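Local coordinates for protein dTDP-4-dehydrorhamnose reductase (Sulfolobus tokodaii, PDB 2GGS) that binds NADPH and probably reduces dTDP-4-dehydrorhamnose, as expected of a short-chain dehydrogenase/reductase of the RmlD family, at residues A80-R89 with Y129-F140; Y101-F111 with D145-G153. All coordinates share one frame; numbering follows the deposited sequence.

Overall arrangement
Both contacts belong to the Rossmann-type domain that binds NADPH, and their centres lie about 11 Å apart. Along the chain their segments alternate: helix 77-97, with 80-89, leads into strand 101-107, then comes helix 129-141, then strand 147-151. Contact 1 pairs the two helices, which pack side by side over one face of the seven-stranded parallel sheet; contact 2 pairs two neighbouring strands of that sheet, 101-107 and 147-151. Glu138 of helix 129-141 ties the layers together, with a salt bridge to Arg150 and a probable hydrogen bond to Ser106. Both contacts touch NADPH, contact 1 through the nicotinamide ribose and adenine, contact 2 through the nicotinamide ring and its ribose.

Contact 1. Residues A80-R89 with Y129-F140; sequences AYKINAEAVR and YYGLSKLLGETF. With NDP (NADPH dihydro-nicotinamide-adenine-dinucleotide phosphate), chain C.
Asn84 and Ser133 make the polar link between the two helices: ND2 of Asn84 donates to OG of Ser133 at 2.9 Å, with OG lying in the amide plane and the N-H...O angle a nearly straight 171°. Near this bond the backbones close up, and the CA atoms of Ala85 and Gly137 stand 3.7 Å apart. Gly137 permits this, because a CB there would run into the carbonyl oxygen of Asn84; the CB of Ala85 settles as a knob among Ser133, Leu136, Gly137 and Phe140. Phe140 is the reciprocal knob, its ring taking CB of Arg89 over one face, 3.8 Å from the centroid, and OH of Tyr81 at its edge. These nearly parallel helices, 8° apart, pack on one face of the parallel sheet of a Rossmann fold, and the Tyr130 and Lys134 pair, spaced as in the YxxxK motif of short-chain dehydrogenases, lies on helix 129-141. OH of Tyr130 hydrogen-bonds O2D of NADPH at 2.8 Å. Bent at chi2 and chi3, Lys134 brings NZ to O3D of NADPH at 2.9 Å; the same NZ bonds Ile105 O and a water held by Asn84 O. Farther out, OD1 of Asn84 accepts from Met67 N, so both ends of the amide are bonded and its rotation is set.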
loop_
_atom_site.group_PDB
_atom_site.type_symbol
_atom_site.label_atom_id
_atom_site.label_comp_id
_atom_site.label_asym_id
_atom_site.label_seq_id
_atom_site.Cartn_x
_atom_site.Cartn_y
_atom_site.Cartn_z
ATOM N N ALA A 80 9.386 -11.727 5.671
ATOM C CA ALA A 80 9.134 -10.487 4.844
ATOM C C ALA A 80 9.589 -10.703 3.422
ATOM O O ALA A 80 8.849 -10.417 2.464
ATOM C CB ALA A 80 9.838 -9.295 5.459
ATOM N N TYR A 81 10.793 -11.247 3.248
ATOM C CA TYR A 81 11.274 -11.553 1.902
ATOM C C TYR A 81 10.348 -12.449 1.069
ATOM O O TYR A 81 10.078 -12.208 -0.099
ATOM C CB TYR A 81 12.717 -12.130 1.958
ATOM C CG TYR A 81 13.286 -12.336 0.566
ATOM C CD1 TYR A 81 13.895 -11.274 -0.119
ATOM C CD2 TYR A 81 13.207 -13.583 -0.076
ATOM C CE1 TYR A 81 14.425 -11.448 -1.404
ATOM C CE2 TYR A 81 13.737 -13.763 -1.359
ATOM C CZ TYR A 81 14.329 -12.677 -2.005
ATOM O OH TYR A 81 14.839 -12.843 -3.244
ATOM N N LYS A 82 9.866 -13.527 1.654
ATOM C CA LYS A 82 9.089 -14.462 0.911
ATOM C C LYS A 82 7.803 -13.895 0.379
ATOM O O LYS A 82 7.414 -14.245 -0.731
ATOM C CB LYS A 82 8.727 -15.645 1.797
ATOM C CG LYS A 82 9.894 -16.589 1.939
ATOM C CD LYS A 82 9.383 -18.029 1.962
ATOM C CE LYS A 82 9.240 -18.557 3.386
ATOM N NZ LYS A 82 10.568 -19.012 3.926
ATOM N N ILE A 83 7.144 -13.053 1.168
ATOM C CA ILE A 83 5.843 -12.518 0.729
ATOM C C ILE A 83 6.048 -11.194 -0.020
ATOM O O ILE A 83 5.407 -10.997 -1.045
ATOM C CB ILE A 83 4.804 -12.385 1.885
ATOM C CG1 ILE A 83 3.407 -11.944 1.399
ATOM C CG2 ILE A 83 5.312 -11.435 3.001
ATOM C CD1 ILE A 83 2.814 -12.718 0.240
ATOM N N ASN A 84 6.929 -10.331 0.498
ATOM C CA ASN A 84 7.063 -8.986 -0.093
ATOM C C ASN A 84 7.891 -8.966 -1.350
ATOM O O ASN A 84 7.735 -8.053 -2.199
ATOM C CB ASN A 84 7.685 -8.041 0.923
ATOM C CG ASN A 84 6.734 -7.660 2.019
ATOM O OD1 ASN A 84 5.530 -7.952 1.979
ATOM N ND2 ASN A 84 7.275 -6.941 2.999
ATOM N N ALA A 85 8.758 -9.969 -1.500
ATOM C CA ALA A 85 9.629 -10.026 -2.665
ATOM C C ALA A 85 9.420 -11.311 -3.478
ATOM O O ALA A 85 8.969 -11.279 -4.627
ATOM C CB ALA A 85 11.102 -9.847 -2.263
ATOM N N GLU A 86 9.696 -12.473 -2.876
ATOM C CA GLU A 86 9.786 -13.674 -3.712
ATOM C C GLU A 86 8.441 -14.060 -4.360
ATOM O O GLU A 86 8.440 -14.517 -5.477
ATOM C CB GLU A 86 10.343 -14.859 -2.890
ATOM C CG GLU A 86 10.923 -15.956 -3.791
ATOM C CD GLU A 86 11.768 -16.953 -3.019
ATOM O OE1 GLU A 86 11.742 -16.915 -1.768
ATOM O OE2 GLU A 86 12.438 -17.763 -3.691
ATOM N N ALA A 87 7.321 -13.852 -3.671
ATOM C CA ALA A 87 5.995 -14.181 -4.219
ATOM C C ALA A 87 5.776 -13.445 -5.520
ATOM O O ALA A 87 5.129 -13.969 -6.437
ATOM C CB ALA A 87 4.869 -13.874 -3.217
ATOM N N VAL A 88 6.324 -12.210 -5.586
ATOM C CA VAL A 88 6.161 -11.384 -6.785
ATOM C C VAL A 88 6.797 -12.067 -7.992
ATOM O O VAL A 88 6.262 -11.994 -9.105
ATOM C CB VAL A 88 6.719 -9.949 -6.596
ATOM C CG1 VAL A 88 6.456 -9.113 -7.879
ATOM C CG2 VAL A 88 6.072 -9.284 -5.405
ATOM N N ARG A 89 7.948 -12.725 -7.787
ATOM C CA ARG A 89 8.596 -13.433 -8.884
ATOM C C ARG A 89 7.627 -14.471 -9.485
ATOM O O ARG A 89 7.515 -14.657 -10.721
ATOM C CB ARG A 89 9.880 -14.114 -8.417
ATOM C CG ARG A 89 10.595 -14.746 -9.623
ATOM C CD ARG A 89 12.018 -15.192 -9.302
ATOM N NE ARG A 89 12.066 -16.556 -8.793
ATOM C CZ ARG A 89 12.154 -17.645 -9.545
ATOM N NH1 ARG A 89 12.165 -17.560 -10.877
ATOM N NH2 ARG A 89 12.195 -18.830 -8.955
ATOM N N TYR A 129 13.863 -2.949 6.679
ATOM C CA TYR A 129 13.678 -4.181 5.905
ATOM C C TYR A 129 12.298 -4.275 5.209
ATOM O O TYR A 129 12.176 -4.916 4.164
ATOM C CB TYR A 129 14.035 -5.457 6.703
ATOM C CG TYR A 129 14.254 -6.559 5.700
ATOM C CD1 TYR A 129 15.398 -6.554 4.891
ATOM C CD2 TYR A 129 13.266 -7.525 5.461
ATOM C CE1 TYR A 129 15.578 -7.525 3.883
ATOM C CE2 TYR A 129 13.443 -8.496 4.434
ATOM C CZ TYR A 129 14.608 -8.482 3.676
ATOM O OH TYR A 129 14.775 -9.395 2.644
ATOM N N TYR A 130 11.266 -3.652 5.762
ATOM C CA TYR A 130 10.006 -3.594 5.053
ATOM C C TYR A 130 10.269 -2.941 3.687
ATOM O O TYR A 130 9.913 -3.499 2.639
ATOM C CB TYR A 130 8.963 -2.783 5.846
ATOM C CG TYR A 130 7.751 -2.430 5.027
ATOM C CD1 TYR A 130 6.843 -3.398 4.611
ATOM C CD2 TYR A 130 7.522 -1.100 4.639
ATOM C CE1 TYR A 130 5.716 -3.059 3.856
ATOM C CE2 TYR A 130 6.403 -0.750 3.850
ATOM C CZ TYR A 130 5.511 -1.725 3.467
ATOM O OH TYR A 130 4.393 -1.404 2.733
ATOM N N GLY A 131 10.910 -1.772 3.714
ATOM C CA GLY A 131 11.275 -1.059 2.472
ATOM C C GLY A 131 12.142 -1.866 1.500
ATOM O O GLY A 131 11.895 -1.903 0.285
ATOM N N LEU A 132 13.153 -2.543 2.034
ATOM C CA LEU A 132 14.044 -3.365 1.197
ATOM C C LEU A 132 13.302 -4.556 0.601
ATOM O O LEU A 132 13.410 -4.816 -0.600
ATOM C CB LEU A 132 15.277 -3.833 2.000
ATOM C CG LEU A 132 16.239 -4.645 1.097
ATOM C CD1 LEU A 132 16.624 -3.929 -0.215
ATOM C CD2 LEU A 132 17.496 -5.032 1.887
ATOM N N SER A 133 12.579 -5.314 1.435
ATOM C CA SER A 133 11.791 -6.432 0.886
ATOM C C SER A 133 10.834 -5.959 -0.212
ATOM O O SER A 133 10.721 -6.607 -1.254
ATOM C CB SER A 133 11.047 -7.240 1.976
ATOM O OG SER A 133 10.123 -6.435 2.677
ATOM N N LYS A 134 10.165 -4.813 0.010
ATOM C CA LYS A 134 9.304 -4.253 -1.001
ATOM C C LYS A 134 10.082 -3.838 -2.241
ATOM O O LYS A 134 9.641 -4.119 -3.367
ATOM C CB LYS A 134 8.469 -3.103 -0.418
ATOM C CG LYS A 134 7.390 -3.599 0.604
ATOM C CD LYS A 134 6.208 -4.344 -0.017
ATOM C CE LYS A 134 5.376 -3.480 -0.995
ATOM N NZ LYS A 134 4.251 -4.232 -1.612
ATOM N N LEU A 135 11.239 -3.241 -2.056
ATOM C CA LEU A 135 12.068 -2.843 -3.216
ATOM C C LEU A 135 12.476 -4.069 -4.026
ATOM O O LEU A 135 12.447 -4.027 -5.231
ATOM C CB LEU A 135 13.310 -2.085 -2.791
ATOM C CG LEU A 135 14.276 -1.774 -3.937
ATOM C CD1 LEU A 135 13.581 -0.935 -5.015
ATOM C CD2 LEU A 135 15.490 -1.053 -3.333
ATOM N N LEU A 136 12.831 -5.163 -3.361
ATOM C CA LEU A 136 13.128 -6.410 -4.080
ATOM C C LEU A 136 11.909 -6.928 -4.847
ATOM O O LEU A 136 12.039 -7.298 -6.014
ATOM C CB LEU A 136 13.741 -7.458 -3.130
ATOM C CG LEU A 136 15.051 -6.973 -2.477
ATOM C CD1 LEU A 136 15.586 -8.030 -1.516
ATOM C CD2 LEU A 136 16.159 -6.505 -3.451
ATOM N N GLY A 137 10.715 -6.861 -4.269
ATOM C CA GLY A 137 9.499 -7.156 -5.010
ATOM C C GLY A 137 9.313 -6.257 -6.231
ATOM O O GLY A 137 8.939 -6.740 -7.292
ATOM N N GLU A 138 9.594 -4.958 -6.081
ATOM C CA GLU A 138 9.543 -4.057 -7.248
ATOM C C GLU A 138 10.444 -4.545 -8.356
ATOM O O GLU A 138 10.134 -4.417 -9.559
ATOM C CB GLU A 138 10.058 -2.642 -6.922
ATOM C CG GLU A 138 9.174 -1.806 -6.151
ATOM C CD GLU A 138 9.536 -0.342 -6.300
ATOM O OE1 GLU A 138 8.866 0.456 -5.633
ATOM O OE2 GLU A 138 10.492 -0.018 -7.064
ATOM N N THR A 139 11.595 -5.056 -7.957
ATOM C CA THR A 139 12.612 -5.478 -8.899
ATOM C C THR A 139 12.104 -6.696 -9.656
ATOM O O THR A 139 12.210 -6.769 -10.894
ATOM C CB THR A 139 13.942 -5.703 -8.175
ATOM O OG1 THR A 139 14.282 -4.500 -7.447
ATOM C CG2 THR A 139 15.076 -6.057 -9.150
ATOM N N PHE A 140 11.494 -7.647 -8.949
ATOM C CA PHE A 140 10.890 -8.767 -9.677
ATOM C C PHE A 140 9.747 -8.328 -10.592
ATOM O O PHE A 140 9.520 -8.953 -11.629
ATOM C CB PHE A 140 10.324 -9.818 -8.712
ATOM C CG PHE A 140 11.360 -10.620 -7.959
ATOM C CD1 PHE A 140 12.347 -11.366 -8.617
ATOM C CD2 PHE A 140 11.308 -10.658 -6.556
ATOM C CE1 PHE A 140 13.251 -12.162 -7.861
ATOM C CE2 PHE A 140 12.210 -11.448 -5.767
ATOM C CZ PHE A 140 13.190 -12.192 -6.444
HETATM P PA NDP C . -2.872 -4.752 4.767
HETATM O O1A NDP C . -1.916 -5.036 5.848
HETATM O O2A NDP C . -4.163 -4.193 5.233
HETATM O O5B NDP C . -3.178 -6.035 3.897
HETATM C C5B NDP C . -2.168 -6.996 3.647
HETATM C C4B NDP C . -2.812 -8.031 2.761
HETATM O O4B NDP C . -1.788 -8.945 2.361
HETATM C C3B NDP C . -3.939 -8.793 3.441
HETATM O O3B NDP C . -4.979 -8.967 2.517
HETATM C C2B NDP C . -3.261 -10.136 3.740
HETATM O O2B NDP C . -4.236 -11.135 3.734
HETATM C C1B NDP C . -2.342 -10.241 2.530
HETATM N N9A NDP C . -1.261 -11.203 2.767
HETATM C C8A NDP C . -0.207 -11.064 3.619
HETATM N N7A NDP C . 0.547 -12.199 3.553
HETATM C C5A NDP C . -0.037 -13.029 2.673
HETATM C C6A NDP C . 0.285 -14.318 2.229
HETATM N N6A NDP C . 1.324 -14.997 2.789
HETATM N N1A NDP C . -0.567 -14.893 1.326
HETATM C C2A NDP C . -1.700 -14.265 0.823
HETATM N N3A NDP C . -2.016 -13.007 1.278
HETATM C C4A NDP C . -1.197 -12.424 2.184
HETATM O O3 NDP C . -2.023 -3.804 3.761
HETATM P PN NDP C . -2.570 -2.517 2.939
HETATM O O1N NDP C . -3.850 -2.726 2.300
HETATM O O2N NDP C . -2.360 -1.412 3.901
HETATM O O5D NDP C . -1.396 -2.395 1.858
HETATM C C5D NDP C . -1.640 -2.717 0.493
HETATM C C4D NDP C . -0.371 -2.601 -0.343
HETATM O O4D NDP C . 0.090 -1.272 -0.260
HETATM C C3D NDP C . 0.781 -3.486 0.123
HETATM O O3D NDP C . 1.463 -3.815 -1.057
HETATM C C2D NDP C . 1.627 -2.568 0.971
HETATM O O2D NDP C . 2.966 -3.029 1.020
HETATM C C1D NDP C . 1.454 -1.255 0.169
HETATM N N1N NDP C . 1.715 -0.088 1.020
HETATM C C2N NDP C . 1.090 -0.032 2.237
HETATM C C3N NDP C . 1.124 1.112 3.020
HETATM C C7N NDP C . 0.417 1.110 4.337
HETATM O O7N NDP C . 0.646 2.175 5.231
HETATM N N7N NDP C . -0.398 0.105 4.651
HETATM C C4N NDP C . 1.876 2.345 2.553
HETATM C C5N NDP C . 2.563 2.181 1.218
HETATM C C6N NDP C . 2.435 0.977 0.515
HETATM P P2B NDP C . -4.827 -11.796 5.137
HETATM O O1X NDP C . -6.079 -12.420 4.669
HETATM O O2X NDP C . -5.022 -10.710 6.141
HETATM O O3X NDP C . -3.813 -12.822 5.706
HETATM O O HOH W 1 5.215 -6.822 -2.249
#

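Contact 2. Residues Y101-F111 with D145-G153; sequences YIVHISTDYVF and DSLIIRTSG. With NDP (NADPH dihydro-nicotinamide-adenine-dinucleotide phosphate), chain C.
Strands 101-107 and 147-151 are joined by parallel backbone hydrogen bonds that alternate from Ile102 O to Asp108 N. The central ones are straight, as in Ile149 N to His104 O at 2.9 Å and 170°. Toward the cofactor the pattern distorts: Thr151 N stands above the carbonyl plane of Ser106 O, at 3.1 Å, and Asp108 N meets Thr151 O at a more bent 140°.

Apolar contacts line the face bearing Val103, Ile105, Leu147 and Ile149. CD1 of Ile149 reaches CG1 of Val103 at 3.7 Å, and the Ile105 and Ile149 side chains run alongside each other; Ile193 of helix 186-199 packs on both isoleucines.

Polar and charged contacts fall at Arg150, on the opposite face of the sheet, and just past the strand ends. Arg150, extended from CG to NE, sends its guanidinium past Val110 CG2 to Phe111, whose CZ lies over one guanidinium face, 3.5 Å from NH1, with the two planes 79° apart. NE of Arg150 forms a salt bridge with Glu138, and NH1 bonds Glu120 O and His206 NE2. OG of Ser152 donates to OD2 of Asp108 at 2.7 Å from above the carboxylate plane, and a water joins OD1 of Asp108 to Gly153 N. Were Asp108 an alanine, the Ser152 hydroxyl would probably lose this acceptor and the water bound to Gly153 N one of its partners.

Ser106 O lies 3.1 Å from C6N of the nicotinamide and Thr151 O 3.1 Å from C5N. Strand 101-107, helix 129-141 and strand 147-151 form a beta-alpha-beta crossover, and the C-terminal ends of its strands border the nicotinamide, as in Rossmann-fold dehydrogenases.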
loop_
_atom_site.group_PDB
_atom_site.type_symbol
_atom_site.label_atom_id
_atom_site.label_comp_id
_atom_site.label_asym_id
_atom_site.label_seq_id
_atom_site.Cartn_x
_atom_site.Cartn_y
_atom_site.Cartn_z
ATOM N N TYR A 101 -2.166 -8.728 -17.398
ATOM C CA TYR A 101 -1.685 -7.387 -17.115
ATOM C C TYR A 101 -1.413 -7.350 -15.598
ATOM O O TYR A 101 -2.320 -7.530 -14.814
ATOM C CB TYR A 101 -2.730 -6.354 -17.536
ATOM C CG TYR A 101 -2.486 -4.916 -17.131
ATOM C CD1 TYR A 101 -1.237 -4.324 -17.279
ATOM C CD2 TYR A 101 -3.540 -4.126 -16.679
ATOM C CE1 TYR A 101 -1.025 -2.997 -16.926
ATOM C CE2 TYR A 101 -3.328 -2.792 -16.324
ATOM C CZ TYR A 101 -2.082 -2.241 -16.469
ATOM O OH TYR A 101 -1.846 -0.935 -16.125
ATOM N N ILE A 102 -0.160 -7.116 -15.227
ATOM C CA ILE A 102 0.244 -7.183 -13.820
ATOM C C ILE A 102 0.376 -5.772 -13.230
ATOM O O ILE A 102 1.101 -4.931 -13.776
ATOM C CB ILE A 102 1.561 -7.915 -13.690
ATOM C CG1 ILE A 102 1.376 -9.383 -14.142
ATOM C CG2 ILE A 102 2.103 -7.809 -12.231
ATOM C CD1 ILE A 102 2.466 -10.270 -13.745
ATOM N N VAL A 103 -0.344 -5.516 -12.140
ATOM C CA VAL A 103 -0.270 -4.220 -11.427
ATOM C C VAL A 103 0.218 -4.496 -10.015
ATOM O O VAL A 103 -0.473 -5.191 -9.244
ATOM C CB VAL A 103 -1.669 -3.501 -11.358
ATOM C CG1 VAL A 103 -1.551 -2.173 -10.565
ATOM C CG2 VAL A 103 -2.230 -3.283 -12.766
ATOM N N HIS A 104 1.403 -3.992 -9.670
ATOM C CA HIS A 104 2.009 -4.358 -8.408
ATOM C C HIS A 104 2.026 -3.108 -7.508
ATOM O O HIS A 104 2.410 -2.029 -7.954
ATOM C CB HIS A 104 3.454 -4.850 -8.623
ATOM C CG HIS A 104 4.205 -4.978 -7.341
ATOM N ND1 HIS A 104 3.869 -5.932 -6.398
ATOM C CD2 HIS A 104 5.204 -4.239 -6.797
ATOM C CE1 HIS A 104 4.629 -5.773 -5.332
ATOM N NE2 HIS A 104 5.466 -4.769 -5.553
ATOM N N ILE A 105 1.646 -3.269 -6.246
ATOM C CA ILE A 105 1.587 -2.110 -5.349
ATOM C C ILE A 105 2.853 -2.027 -4.514
ATOM O O ILE A 105 3.303 -3.018 -3.930
ATOM C CB ILE A 105 0.328 -2.154 -4.441
ATOM C CG1 ILE A 105 -0.967 -2.391 -5.263
ATOM C CG2 ILE A 105 0.269 -0.848 -3.587
ATOM C CD1 ILE A 105 -1.237 -1.381 -6.389
ATOM N N SER A 106 3.465 -0.837 -4.465
ATOM C CA SER A 106 4.684 -0.652 -3.717
ATOM C C SER A 106 4.578 0.534 -2.741
ATOM O O SER A 106 3.476 1.015 -2.445
ATOM C CB SER A 106 5.898 -0.548 -4.654
ATOM O OG SER A 106 7.144 -0.615 -3.950
ATOM N N THR A 107 5.722 0.947 -2.208
ATOM C CA THR A 107 5.750 1.809 -1.009
ATOM C C THR A 107 6.769 2.947 -1.091
ATOM O O THR A 107 7.856 2.800 -1.651
ATOM C CB THR A 107 5.994 0.954 0.288
ATOM O OG1 THR A 107 6.045 1.809 1.446
ATOM C CG2 THR A 107 7.303 0.146 0.180
ATOM N N ASP A 108 6.422 4.060 -0.438
ATOM C CA ASP A 108 7.318 5.172 -0.206
ATOM C C ASP A 108 8.522 4.825 0.681
ATOM O O ASP A 108 9.538 5.509 0.640
ATOM C CB ASP A 108 6.513 6.369 0.367
ATOM C CG ASP A 108 5.863 6.083 1.714
ATOM O OD1 ASP A 108 5.496 4.914 2.011
ATOM O OD2 ASP A 108 5.684 7.056 2.488
ATOM N N TYR A 109 8.422 3.726 1.472
ATOM C CA TYR A 109 9.558 3.288 2.297
ATOM C C TYR A 109 10.693 2.635 1.483
ATOM O O TYR A 109 11.696 2.238 2.045
ATOM C CB TYR A 109 9.105 2.348 3.450
ATOM C CG TYR A 109 8.436 3.065 4.599
ATOM C CD1 TYR A 109 7.921 4.386 4.438
ATOM C CD2 TYR A 109 8.331 2.466 5.857
ATOM C CE1 TYR A 109 7.310 5.056 5.504
ATOM C CE2 TYR A 109 7.701 3.137 6.933
ATOM C CZ TYR A 109 7.198 4.427 6.738
ATOM O OH TYR A 109 6.568 5.114 7.768
ATOM N N VAL A 110 10.545 2.519 0.163
ATOM C CA VAL A 110 11.744 2.185 -0.631
ATOM C C VAL A 110 12.756 3.332 -0.680
ATOM O O VAL A 110 13.880 3.096 -1.095
ATOM C CB VAL A 110 11.457 1.718 -2.090
ATOM C CG1 VAL A 110 10.457 0.517 -2.132
ATOM C CG2 VAL A 110 10.998 2.898 -2.983
ATOM N N PHE A 111 12.358 4.555 -0.291
ATOM C CA PHE A 111 13.291 5.724 -0.304
ATOM C C PHE A 111 13.909 5.996 1.065
ATOM O O PHE A 111 13.321 5.631 2.093
ATOM C CB PHE A 111 12.556 6.968 -0.822
ATOM C CG PHE A 111 12.041 6.810 -2.227
ATOM C CD1 PHE A 111 12.924 6.852 -3.311
ATOM C CD2 PHE A 111 10.672 6.608 -2.472
ATOM C CE1 PHE A 111 12.455 6.673 -4.629
ATOM C CE2 PHE A 111 10.177 6.476 -3.779
ATOM C CZ PHE A 111 11.069 6.494 -4.863
ATOM N N ASP A 145 5.677 -4.628 -19.777
ATOM C CA ASP A 145 4.228 -4.440 -19.755
ATOM C C ASP A 145 3.541 -4.542 -18.371
ATOM O O ASP A 145 2.336 -4.754 -18.297
ATOM C CB ASP A 145 3.558 -5.396 -20.754
ATOM C CG ASP A 145 3.826 -6.878 -20.449
ATOM O OD1 ASP A 145 4.552 -7.226 -19.470
ATOM O OD2 ASP A 145 3.330 -7.702 -21.249
ATOM N N SER A 146 4.280 -4.373 -17.285
ATOM C CA SER A 146 3.653 -4.336 -15.936
ATOM C C SER A 146 3.628 -2.887 -15.445
ATOM O O SER A 146 4.338 -2.046 -15.988
ATOM C CB SER A 146 4.427 -5.169 -14.919
ATOM O OG SER A 146 5.619 -4.517 -14.564
ATOM N N LEU A 147 2.844 -2.639 -14.405
ATOM C CA LEU A 147 2.764 -1.309 -13.769
ATOM C C LEU A 147 3.069 -1.478 -12.272
ATOM O O LEU A 147 2.453 -2.327 -11.622
ATOM C CB LEU A 147 1.342 -0.754 -13.899
ATOM C CG LEU A 147 1.134 0.641 -13.321
ATOM C CD1 LEU A 147 2.053 1.660 -14.043
ATOM C CD2 LEU A 147 -0.346 1.009 -13.407
ATOM N N ILE A 148 3.992 -0.659 -11.761
ATOM C CA ILE A 148 4.301 -0.581 -10.320
ATOM C C ILE A 148 3.683 0.740 -9.867
ATOM O O ILE A 148 3.982 1.811 -10.426
ATOM C CB ILE A 148 5.816 -0.580 -10.016
ATOM C CG1 ILE A 148 6.425 -1.971 -10.281
ATOM C CG2 ILE A 148 6.088 -0.127 -8.566
ATOM C CD1 ILE A 148 7.926 -1.935 -10.504
ATOM N N ILE A 149 2.822 0.653 -8.857
ATOM C CA ILE A 149 2.219 1.850 -8.264
ATOM C C ILE A 149 2.815 2.042 -6.881
ATOM O O ILE A 149 2.578 1.215 -6.007
ATOM C CB ILE A 149 0.683 1.718 -8.155
ATOM C CG1 ILE A 149 0.001 1.472 -9.515
ATOM C CG2 ILE A 149 0.118 2.971 -7.482
ATOM C CD1 ILE A 149 -1.515 1.350 -9.403
ATOM N N ARG A 150 3.595 3.117 -6.676
ATOM C CA ARG A 150 4.122 3.365 -5.323
ATOM C C ARG A 150 3.130 4.273 -4.598
ATOM O O ARG A 150 2.641 5.249 -5.152
ATOM C CB ARG A 150 5.472 4.047 -5.343
ATOM C CG ARG A 150 6.560 3.274 -6.089
ATOM C CD ARG A 150 7.956 3.732 -5.617
ATOM N NE ARG A 150 9.056 3.053 -6.302
ATOM C CZ ARG A 150 9.825 3.629 -7.234
ATOM N NH1 ARG A 150 9.607 4.899 -7.618
ATOM N NH2 ARG A 150 10.807 2.936 -7.791
ATOM N N THR A 151 2.873 3.955 -3.342
ATOM C CA THR A 151 1.918 4.750 -2.543
ATOM C C THR A 151 2.468 4.919 -1.122
ATOM O O THR A 151 3.538 4.372 -0.781
ATOM C CB THR A 151 0.508 4.155 -2.617
ATOM O OG1 THR A 151 -0.473 5.070 -2.101
ATOM C CG2 THR A 151 0.429 2.856 -1.864
ATOM N N SER A 152 1.739 5.666 -0.304
ATOM C CA SER A 152 2.241 6.089 1.003
ATOM C C SER A 152 1.099 6.066 2.013
ATOM O O SER A 152 0.029 6.582 1.732
ATOM C CB SER A 152 2.812 7.506 0.888
ATOM O OG SER A 152 3.162 8.037 2.143
ATOM N N GLY A 153 1.342 5.505 3.201
ATOM C CA GLY A 153 0.450 5.747 4.334
ATOM C C GLY A 153 -1.000 5.390 4.084
ATOM O O GLY A 153 -1.913 6.091 4.510
HETATM P PA NDP C . -2.872 -4.752 4.767
HETATM O O1A NDP C . -1.916 -5.036 5.848
HETATM O O2A NDP C . -4.163 -4.193 5.233
HETATM O O5B NDP C . -3.178 -6.035 3.897
HETATM C C5B NDP C . -2.168 -6.996 3.647
HETATM C C4B NDP C . -2.812 -8.031 2.761
HETATM O O4B NDP C . -1.788 -8.945 2.361
HETATM C C3B NDP C . -3.939 -8.793 3.441
HETATM O O3B NDP C . -4.979 -8.967 2.517
HETATM C C2B NDP C . -3.261 -10.136 3.740
HETATM O O2B NDP C . -4.236 -11.135 3.734
HETATM C C1B NDP C . -2.342 -10.241 2.530
HETATM N N9A NDP C . -1.261 -11.203 2.767
HETATM C C8A NDP C . -0.207 -11.064 3.619
HETATM N N7A NDP C . 0.547 -12.199 3.553
HETATM C C5A NDP C . -0.037 -13.029 2.673
HETATM C C6A NDP C . 0.285 -14.318 2.229
HETATM N N6A NDP C . 1.324 -14.997 2.789
HETATM N N1A NDP C . -0.567 -14.893 1.326
HETATM C C2A NDP C . -1.700 -14.265 0.823
HETATM N N3A NDP C . -2.016 -13.007 1.278
HETATM C C4A NDP C . -1.197 -12.424 2.184
HETATM O O3 NDP C . -2.023 -3.804 3.761
HETATM P PN NDP C . -2.570 -2.517 2.939
HETATM O O1N NDP C . -3.850 -2.726 2.300
HETATM O O2N NDP C . -2.360 -1.412 3.901
HETATM O O5D NDP C . -1.396 -2.395 1.858
HETATM C C5D NDP C . -1.640 -2.717 0.493
HETATM C C4D NDP C . -0.371 -2.601 -0.343
HETATM O O4D NDP C . 0.090 -1.272 -0.260
HETATM C C3D NDP C . 0.781 -3.486 0.123
HETATM O O3D NDP C . 1.463 -3.815 -1.057
HETATM C C2D NDP C . 1.627 -2.568 0.971
HETATM O O2D NDP C . 2.966 -3.029 1.020
HETATM C C1D NDP C . 1.454 -1.255 0.169
HETATM N N1N NDP C . 1.715 -0.088 1.020
HETATM C C2N NDP C . 1.090 -0.032 2.237
HETATM C C3N NDP C . 1.124 1.112 3.020
HETATM C C7N NDP C . 0.417 1.110 4.337
HETATM O O7N NDP C . 0.646 2.175 5.231
HETATM N N7N NDP C . -0.398 0.105 4.651
HETATM C C4N NDP C . 1.876 2.345 2.553
HETATM C C5N NDP C . 2.563 2.181 1.218
HETATM C C6N NDP C . 2.435 0.977 0.515
HETATM P P2B NDP C . -4.827 -11.796 5.137
HETATM O O1X NDP C . -6.079 -12.420 4.669
HETATM O O2X NDP C . -5.022 -10.710 6.141
HETATM O O3X NDP C . -3.813 -12.822 5.706
HETATM O O HOH W 2 1.731 -7.229 -17.340
HETATM O O HOH W 3 3.916 4.455 4.063
#